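Local coordinates for protein KLLA0E08119p (Kluyveromyces lactis, PDB 3VA7) that probably carboxylates urea to urea-1-carboxylate with ATP and bicarbonate, as the urea carboxylase part of a longer enzyme, carrying the carboxyl group on biotin, at residues A[943-948]-A[1177-1182]; A[31-36]-A[102-107]. One frame throughout, in Å; residues are numbered along the deposited sequence.

Contact 1. Residues A[943-948]-A[1177-1182]; sequences VTRYRE and RFWKPV
Trp1179 and Arg1177 of the biotin carrier domain dock on the carboxyltransferase domain through Arg945 and Glu948, an interface that accompanies the placement of the biotin on Lys1202 in the carboxyltransferase pocket. Trp1179 is the hub. Its NE1 donates to Glu948 OE1 at 3.1 Å, nearly straight (164°) and close to the indole plane, reaching the carboxylate oxygen on its anti side; the carboxylate stands steeply to the ring, 77° between planes. The same OE1 has a long salt bridge to Lys1180 NZ, 3.8 Å away. At the far end of the indole, Arg945 passes across at about a right angle, with its CD 3.6 Å from Trp1179 CH2; that CH2 lies over one guanidinium face, displaced toward its rim, the two planes well tilted and not stacked. The Arg945 chain runs extended from CG to NE, carrying the guanidinium past the ring to a salt bridge from NH2 to Glu1199. Arg1177 NH1 adds a bent hydrogen bond (143°) to the backbone carbonyl Glu948 O at 3.3 Å. A leucine in place of Trp1179 would probably leave Glu948 without its indole N-H donor and Arg945 without the ring it crosses. Trp1179 and Lys1180 form a classic beta bulge opposite Ile1197 of strand 1194-1200. The bulged strand 1176-1181 lies beside helix 937-949, from which Tyr946 meets Tyr1013 edge-to-face and hydrogen-bonds to Pro1015 O.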
ATOM      1  N   VAL A 943      -6.374 -22.279  -8.077  1.00 28.73           N
ATOM      2  CA  VAL A 943      -6.293 -23.312  -9.096  1.00 29.49           C
ATOM      3  C   VAL A 943      -7.559 -23.307  -9.947  1.00 30.19           C
ATOM      4  O   VAL A 943      -7.489 -23.437 -11.181  1.00 32.00           O
ATOM      5  CB  VAL A 943      -6.058 -24.717  -8.519  1.00 29.78           C
ATOM      6  CG1 VAL A 943      -5.853 -25.677  -9.653  1.00 28.95           C
ATOM      7  CG2 VAL A 943      -4.843 -24.743  -7.547  1.00 28.20           C
ATOM      8  N   THR A 944      -8.716 -23.123  -9.326  1.00 29.34           N
ATOM      9  CA  THR A 944      -9.930 -23.072 -10.097  1.00 28.34           C
ATOM     10  C   THR A 944      -9.880 -21.995 -11.170  1.00 27.93           C
ATOM     11  O   THR A 944     -10.143 -22.241 -12.331  1.00 28.36           O
ATOM     12  CB  THR A 944     -11.197 -22.977  -9.201  1.00 29.53           C
ATOM     13  OG1 THR A 944     -11.374 -24.249  -8.541  1.00 27.78           O
ATOM     14  CG2 THR A 944     -12.462 -22.560 -10.056  1.00 24.12           C
ATOM     15  N   ARG A 945      -9.547 -20.800 -10.773  1.00 27.92           N
ATOM     16  CA  ARG A 945      -9.435 -19.713 -11.708  1.00 28.35           C
ATOM     17  C   ARG A 945      -8.434 -20.093 -12.849  1.00 28.91           C
ATOM     18  O   ARG A 945      -8.612 -19.769 -14.048  1.00 28.84           O
ATOM     19  CB  ARG A 945      -8.962 -18.491 -10.928  1.00 28.20           C
ATOM     20  CG  ARG A 945      -8.277 -17.442 -11.758  1.00 28.18           C
ATOM     21  CD  ARG A 945      -8.259 -16.033 -11.074  1.00 28.04           C
ATOM     22  NE  ARG A 945      -7.776 -15.101 -12.104  1.00 31.71           N
ATOM     23  CZ  ARG A 945      -7.740 -13.778 -12.017  1.00 30.56           C
ATOM     24  NH1 ARG A 945      -8.121 -13.141 -10.899  1.00 24.28           N
ATOM     25  NH2 ARG A 945      -7.266 -13.109 -13.063  1.00 29.85           N
ATOM     26  N   TYR A 946      -7.383 -20.812 -12.490  1.00 28.06           N
ATOM     27  CA  TYR A 946      -6.421 -21.159 -13.507  1.00 28.00           C
ATOM     28  C   TYR A 946      -7.041 -22.177 -14.492  1.00 28.26           C
ATOM     29  O   TYR A 946      -6.846 -22.094 -15.706  1.00 28.29           O
ATOM     30  CB  TYR A 946      -5.146 -21.662 -12.842  1.00 27.36           C
ATOM     31  CG  TYR A 946      -4.129 -22.040 -13.806  1.00 26.36           C
ATOM     32  CD1 TYR A 946      -3.323 -21.065 -14.400  1.00 29.96           C
ATOM     33  CD2 TYR A 946      -3.995 -23.375 -14.207  1.00 24.96           C
ATOM     34  CE1 TYR A 946      -2.362 -21.420 -15.376  1.00 28.78           C
ATOM     35  CE2 TYR A 946      -3.041 -23.743 -15.170  1.00 24.91           C
ATOM     36  CZ  TYR A 946      -2.229 -22.751 -15.732  1.00 27.67           C
ATOM     37  OH  TYR A 946      -1.258 -23.100 -16.646  1.00 35.18           O
ATOM     38  N   ARG A 947      -7.826 -23.102 -13.951  1.00 28.74           N
ATOM     39  CA  ARG A 947      -8.552 -24.075 -14.791  1.00 29.72           C
ATOM     40  C   ARG A 947      -9.568 -23.432 -15.719  1.00 29.17           C
ATOM     41  O   ARG A 947      -9.748 -23.893 -16.827  1.00 28.34           O
ATOM     42  CB  ARG A 947      -9.210 -25.189 -13.962  1.00 28.59           C
ATOM     43  CG  ARG A 947      -8.210 -26.152 -13.387  1.00 29.41           C
ATOM     44  CD  ARG A 947      -8.886 -27.299 -12.592  1.00 33.73           C
ATOM     45  NE  ARG A 947      -9.758 -26.823 -11.511  1.00 30.88           N
ATOM     46  CZ  ARG A 947     -11.084 -26.706 -11.646  1.00 32.91           C
ATOM     47  NH1 ARG A 947     -11.673 -27.041 -12.815  1.00 27.35           N
ATOM     48  NH2 ARG A 947     -11.813 -26.254 -10.623  1.00 30.48           N
ATOM     49  N   GLU A 948     -10.217 -22.375 -15.261  1.00 29.96           N
ATOM     50  CA  GLU A 948     -11.275 -21.833 -16.055  1.00 31.82           C
ATOM     51  C   GLU A 948     -10.824 -20.659 -16.920  1.00 32.62           C
ATOM     52  O   GLU A 948     -11.542 -20.266 -17.854  1.00 33.41           O
ATOM     53  CB  GLU A 948     -12.647 -21.698 -15.302  1.00 31.83           C
ATOM     54  CG  GLU A 948     -12.597 -21.030 -13.977  1.00 35.76           C
ATOM     55  CD  GLU A 948     -13.838 -21.154 -13.100  1.00 37.79           C
ATOM     56  OE1 GLU A 948     -14.228 -20.072 -12.607  1.00 43.66           O
ATOM     57  OE2 GLU A 948     -14.359 -22.267 -12.814  1.00 35.34           O
ATOM     58  N   ARG A1177     -10.156 -13.108 -22.900  1.00 34.36           N
ATOM     59  CA  ARG A1177     -10.760 -14.411 -23.096  1.00 34.53           C
ATOM     60  C   ARG A1177     -11.924 -14.543 -22.143  1.00 35.43           C
ATOM     61  O   ARG A1177     -11.772 -14.237 -20.942  1.00 35.72           O
ATOM     62  CB  ARG A1177      -9.765 -15.513 -22.763  1.00 34.93           C
ATOM     63  CG  ARG A1177     -10.211 -16.987 -23.060  1.00 33.38           C
ATOM     64  CD  ARG A1177      -9.029 -17.914 -22.788  1.00 35.29           C
ATOM     65  NE  ARG A1177      -9.355 -19.303 -22.425  1.00 34.02           N
ATOM     66  CZ  ARG A1177     -10.183 -19.688 -21.445  1.00 33.92           C
ATOM     67  NH1 ARG A1177     -10.884 -18.796 -20.679  1.00 26.01           N
ATOM     68  NH2 ARG A1177     -10.331 -21.008 -21.245  1.00 34.47           N
ATOM     69  N   PHE A1178     -13.068 -15.035 -22.657  1.00 35.25           N
ATOM     70  CA  PHE A1178     -14.319 -15.075 -21.886  1.00 33.93           C
ATOM     71  C   PHE A1178     -14.208 -16.062 -20.774  1.00 33.37           C
ATOM     72  O   PHE A1178     -13.914 -17.239 -20.979  1.00 32.31           O
ATOM     73  CB  PHE A1178     -15.493 -15.411 -22.806  1.00 34.78           C
ATOM     74  CG  PHE A1178     -16.852 -15.402 -22.130  1.00 34.01           C
ATOM     75  CD1 PHE A1178     -17.731 -14.339 -22.332  1.00 32.74           C
ATOM     76  CD2 PHE A1178     -17.264 -16.483 -21.318  1.00 32.89           C
ATOM     77  CE1 PHE A1178     -19.008 -14.343 -21.743  1.00 29.37           C
ATOM     78  CE2 PHE A1178     -18.513 -16.484 -20.719  1.00 30.99           C
ATOM     79  CZ  PHE A1178     -19.396 -15.413 -20.957  1.00 28.65           C
ATOM     80  N   TRP A1179     -14.465 -15.567 -19.582  1.00 34.19           N
ATOM     81  CA  TRP A1179     -14.292 -16.350 -18.375  1.00 34.97           C
ATOM     82  C   TRP A1179     -15.577 -17.088 -18.032  1.00 35.70           C
ATOM     83  O   TRP A1179     -15.615 -18.331 -18.083  1.00 36.61           O
ATOM     84  CB  TRP A1179     -13.888 -15.418 -17.247  1.00 35.59           C
ATOM     85  CG  TRP A1179     -13.524 -16.090 -15.929  1.00 36.44           C
ATOM     86  CD1 TRP A1179     -13.883 -17.340 -15.505  1.00 33.95           C
ATOM     87  CD2 TRP A1179     -12.764 -15.502 -14.858  1.00 35.57           C
ATOM     88  NE1 TRP A1179     -13.356 -17.578 -14.255  1.00 35.61           N
ATOM     89  CE2 TRP A1179     -12.685 -16.463 -13.825  1.00 33.92           C
ATOM     90  CE3 TRP A1179     -12.134 -14.262 -14.681  1.00 36.39           C
ATOM     91  CZ2 TRP A1179     -12.008 -16.231 -12.623  1.00 32.10           C
ATOM     92  CZ3 TRP A1179     -11.432 -14.037 -13.476  1.00 37.78           C
ATOM     93  CH2 TRP A1179     -11.393 -15.026 -12.458  1.00 33.69           C
ATOM     94  N   LYS A1180     -16.619 -16.321 -17.702  1.00 35.04           N
ATOM     95  CA  LYS A1180     -17.886 -16.860 -17.193  1.00 35.54           C
ATOM     96  C   LYS A1180     -18.972 -15.755 -17.183  1.00 35.53           C
ATOM     97  O   LYS A1180     -18.637 -14.545 -17.098  1.00 36.61           O
ATOM     98  CB  LYS A1180     -17.707 -17.454 -15.780  1.00 35.18           C
ATOM     99  CG  LYS A1180     -17.375 -16.413 -14.711  1.00 35.84           C
ATOM    100  CD  LYS A1180     -17.339 -16.993 -13.336  1.00 37.29           C
ATOM    101  CE  LYS A1180     -16.380 -16.203 -12.482  1.00 38.48           C
ATOM    102  NZ  LYS A1180     -16.009 -17.015 -11.330  1.00 38.08           N
ATOM    103  N   PRO A1181     -20.260 -16.139 -17.272  1.00 35.02           N
ATOM    104  CA  PRO A1181     -21.261 -15.062 -17.230  1.00 35.56           C
ATOM    105  C   PRO A1181     -21.605 -14.689 -15.796  1.00 35.88           C
ATOM    106  O   PRO A1181     -21.378 -15.481 -14.909  1.00 35.77           O
ATOM    107  CB  PRO A1181     -22.469 -15.688 -17.928  1.00 34.99           C
ATOM    108  CG  PRO A1181     -22.357 -17.169 -17.652  1.00 33.26           C
ATOM    109  CD  PRO A1181     -20.882 -17.470 -17.465  1.00 35.17           C
ATOM    110  N   VAL A1182     -22.116 -13.490 -15.566  1.00 37.58           N
ATOM    111  CA  VAL A1182     -22.643 -13.133 -14.247  1.00 39.11           C
ATOM    112  C   VAL A1182     -24.159 -13.403 -14.152  1.00 40.31           C
ATOM    113  O   VAL A1182     -24.623 -14.148 -13.268  1.00 41.35           O
ATOM    114  CB  VAL A1182     -22.366 -11.645 -13.901  1.00 40.03           C
ATOM    115  CG1 VAL A1182     -23.079 -11.224 -12.539  1.00 38.11           C
ATOM    116  CG2 VAL A1182     -20.857 -11.391 -13.880  1.00 38.03           C
TER

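Contact 2. Residues A[31-36]-A[102-107]; sequences FETVLI and TGAQAI
Leu35, Gln105 and Ala106 have the largest shares of the surface buried where the first strand of the biotin carboxylase N-terminal domain meets the chain entering strand 106-108. Leu35 is tied through its backbone: its N donates to Ala106 O at 2.9 Å in a nearly straight bond (166°), and its backbone is also bonded to Ile108, so that Leu35 pairs in parallel with Ile107. The two side chains lie side by side and point the same way; with CG anti to the backbone N (chi1 178°), Leu35 brings its CD2 branch 3.9 Å from Ile107 CG2. Leu35 CB lies 3.9 Å from Ala104 CB. Ala106 is directed to the other face of the sheet, where its methyl sits over the centre of the Phe31 ring, 3.7 Å from CB to the ring centroid and only 10° off the normal, a CH-pi contact. Gln105 reaches the earlier part of segment 31-36: its backbone N donates to Thr33 O at 3.1 Å in a bent bond, while its CG approaches the edge of the Phe31 ring, 3.6 Å from CD1. Ahead of it, Gly103 ends helix 92-101 with a positive phi in a Schellman motif, turning the chain towards the strand. Strand 33-36 is the middle one of a five-stranded parallel sheet, with strand 56-61 on its other side. Leu35 packs on Ala98 and Ala99 of helix 92-101, whereas Val34 and Ile36 face helix 40-53, so the strand is sandwiched between helices as in a Rossmann-like alpha/beta domain.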
ATOM      1  N   PHE A  31     -10.316   6.339  43.162  1.00 47.26           N
ATOM      2  CA  PHE A  31     -10.895   5.083  42.698  1.00 46.03           C
ATOM      3  C   PHE A  31      -9.742   4.146  42.319  1.00 45.23           C
ATOM      4  O   PHE A  31      -8.652   4.596  41.982  1.00 44.34           O
ATOM      5  CB  PHE A  31     -11.767   5.274  41.455  1.00 45.80           C
ATOM      6  CG  PHE A  31     -12.933   6.203  41.629  1.00 46.38           C
ATOM      7  CD1 PHE A  31     -14.097   5.780  42.278  1.00 44.59           C
ATOM      8  CD2 PHE A  31     -12.900   7.486  41.075  1.00 45.05           C
ATOM      9  CE1 PHE A  31     -15.181   6.633  42.410  1.00 43.06           C
ATOM     10  CE2 PHE A  31     -13.986   8.332  41.194  1.00 44.29           C
ATOM     11  CZ  PHE A  31     -15.138   7.897  41.872  1.00 43.95           C
ATOM     12  N   GLU A  32     -10.012   2.848  42.369  1.00 44.43           N
ATOM     13  CA  GLU A  32      -8.998   1.843  42.225  1.00 44.28           C
ATOM     14  C   GLU A  32      -8.983   1.407  40.754  1.00 42.76           C
ATOM     15  O   GLU A  32      -7.946   1.415  40.098  1.00 42.11           O
ATOM     16  CB  GLU A  32      -9.322   0.687  43.186  1.00 45.34           C
ATOM     17  CG  GLU A  32      -8.142   0.097  43.974  1.00 50.82           C
ATOM     18  CD  GLU A  32      -7.258   1.166  44.641  1.00 57.09           C
ATOM     19  OE1 GLU A  32      -7.827   2.011  45.378  1.00 57.46           O
ATOM     20  OE2 GLU A  32      -5.998   1.151  44.433  1.00 59.25           O
ATOM     21  N   THR A  33     -10.153   1.054  40.233  1.00 41.14           N
ATOM     22  CA  THR A  33     -10.289   0.769  38.827  1.00 39.92           C
ATOM     23  C   THR A  33     -11.453   1.645  38.296  1.00 38.41           C
ATOM     24  O   THR A  33     -12.443   1.835  39.003  1.00 38.66           O
ATOM     25  CB  THR A  33     -10.458  -0.780  38.554  1.00 40.07           C
ATOM     26  OG1 THR A  33     -11.699  -1.230  39.057  1.00 43.81           O
ATOM     27  CG2 THR A  33      -9.443  -1.595  39.292  1.00 39.73           C
ATOM     28  N   VAL A  34     -11.309   2.200  37.088  1.00 35.78           N
ATOM     29  CA  VAL A  34     -12.285   3.111  36.469  1.00 33.63           C
ATOM     30  C   VAL A  34     -12.557   2.646  35.025  1.00 32.86           C
ATOM     31  O   VAL A  34     -11.631   2.408  34.296  1.00 31.98           O
ATOM     32  CB  VAL A  34     -11.748   4.605  36.424  1.00 33.35           C
ATOM     33  CG1 VAL A  34     -12.572   5.459  35.483  1.00 33.30           C
ATOM     34  CG2 VAL A  34     -11.725   5.267  37.775  1.00 31.02           C
ATOM     35  N   LEU A  35     -13.814   2.517  34.602  1.00 33.09           N
ATOM     36  CA  LEU A  35     -14.123   2.151  33.195  1.00 33.53           C
ATOM     37  C   LEU A  35     -14.409   3.384  32.326  1.00 33.34           C
ATOM     38  O   LEU A  35     -15.028   4.335  32.821  1.00 33.67           O
ATOM     39  CB  LEU A  35     -15.331   1.241  33.152  1.00 33.68           C
ATOM     40  CG  LEU A  35     -15.881   0.773  31.796  1.00 34.84           C
ATOM     41  CD1 LEU A  35     -16.296  -0.688  32.002  1.00 31.14           C
ATOM     42  CD2 LEU A  35     -17.051   1.677  31.197  1.00 31.27           C
ATOM     43  N   ILE A  36     -13.970   3.376  31.061  1.00 32.47           N
ATOM     44  CA  ILE A  36     -14.233   4.505  30.163  1.00 32.20           C
ATOM     45  C   ILE A  36     -15.313   4.119  29.207  1.00 32.64           C
ATOM     46  O   ILE A  36     -15.098   3.275  28.321  1.00 32.41           O
ATOM     47  CB  ILE A  36     -13.064   4.852  29.199  1.00 32.58           C
ATOM     48  CG1 ILE A  36     -11.658   4.687  29.811  1.00 32.12           C
ATOM     49  CG2 ILE A  36     -13.309   6.176  28.480  1.00 32.43           C
ATOM     50  CD1 ILE A  36     -11.451   5.202  31.083  1.00 31.14           C
ATOM     51  N   THR A 102     -15.612  -6.277  35.474  1.00 49.54           N
ATOM     52  CA  THR A 102     -14.202  -5.891  35.708  1.00 47.27           C
ATOM     53  C   THR A 102     -13.989  -5.293  37.077  1.00 46.65           C
ATOM     54  O   THR A 102     -12.878  -4.847  37.399  1.00 46.41           O
ATOM     55  CB  THR A 102     -13.729  -4.878  34.653  1.00 47.58           C
ATOM     56  OG1 THR A 102     -14.678  -3.790  34.534  1.00 44.28           O
ATOM     57  CG2 THR A 102     -13.544  -5.591  33.299  1.00 45.95           C
ATOM     58  N   GLY A 103     -15.057  -5.293  37.881  1.00 45.81           N
ATOM     59  CA  GLY A 103     -15.101  -4.579  39.179  1.00 44.09           C
ATOM     60  C   GLY A 103     -14.698  -3.112  39.148  1.00 42.62           C
ATOM     61  O   GLY A 103     -13.906  -2.675  39.972  1.00 42.24           O
ATOM     62  N   ALA A 104     -15.219  -2.341  38.198  1.00 42.42           N
ATOM     63  CA  ALA A 104     -14.908  -0.865  38.149  1.00 42.34           C
ATOM     64  C   ALA A 104     -15.732  -0.102  39.171  1.00 41.99           C
ATOM     65  O   ALA A 104     -16.961  -0.235  39.200  1.00 42.16           O
ATOM     66  CB  ALA A 104     -15.136  -0.294  36.749  1.00 41.27           C
ATOM     67  N   GLN A 105     -15.103   0.666  40.047  1.00 41.90           N
ATOM     68  CA  GLN A 105     -15.946   1.431  40.963  1.00 41.85           C
ATOM     69  C   GLN A 105     -16.642   2.620  40.343  1.00 40.77           C
ATOM     70  O   GLN A 105     -17.672   3.072  40.881  1.00 42.54           O
ATOM     71  CB  GLN A 105     -15.303   1.756  42.291  1.00 41.95           C
ATOM     72  CG  GLN A 105     -13.925   2.210  42.207  1.00 48.09           C
ATOM     73  CD  GLN A 105     -13.019   1.342  43.029  1.00 55.34           C
ATOM     74  OE1 GLN A 105     -13.010   0.092  42.878  1.00 54.69           O
ATOM     75  NE2 GLN A 105     -12.241   1.989  43.930  1.00 58.78           N
ATOM     76  N   ALA A 106     -16.140   3.089  39.196  1.00 38.86           N
ATOM     77  CA  ALA A 106     -16.637   4.318  38.527  1.00 36.08           C
ATOM     78  C   ALA A 106     -16.615   4.187  37.016  1.00 35.23           C
ATOM     79  O   ALA A 106     -15.833   3.397  36.446  1.00 34.73           O
ATOM     80  CB  ALA A 106     -15.830   5.513  38.943  1.00 34.89           C
ATOM     81  N   ILE A 107     -17.495   4.946  36.373  1.00 34.17           N
ATOM     82  CA  ILE A 107     -17.506   5.073  34.921  1.00 33.81           C
ATOM     83  C   ILE A 107     -17.345   6.533  34.530  1.00 33.84           C
ATOM     84  O   ILE A 107     -18.029   7.417  35.067  1.00 34.88           O
ATOM     85  CB  ILE A 107     -18.796   4.534  34.305  1.00 33.86           C
ATOM     86  CG1 ILE A 107     -18.997   3.068  34.694  1.00 34.05           C
ATOM     87  CG2 ILE A 107     -18.789   4.734  32.794  1.00 31.61           C
ATOM     88  CD1 ILE A 107     -20.441   2.603  34.515  1.00 37.48           C
TER

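The two contacts belong to different domains and follow one another along the chain, contact 2 closing before contact 1 opens. Their centres are 57 Å apart and their nearest atoms about 43 Å, so neither touches the other. Contact 2 joins two strands within the biotin carboxylase domain, whereas contact 1 joins two domains, the carboxyltransferase and the biotin carrier. In contact 1 the side chain of Arg945 is about 9 Å from the bound biotin group, whose pocket includes Lys1202 of the carrier domain. The structure thus has the carrier docked at the carboxyltransferase site, consistent with the carboxyl-transfer half of the reaction and with a carrier that must travel between distant sites.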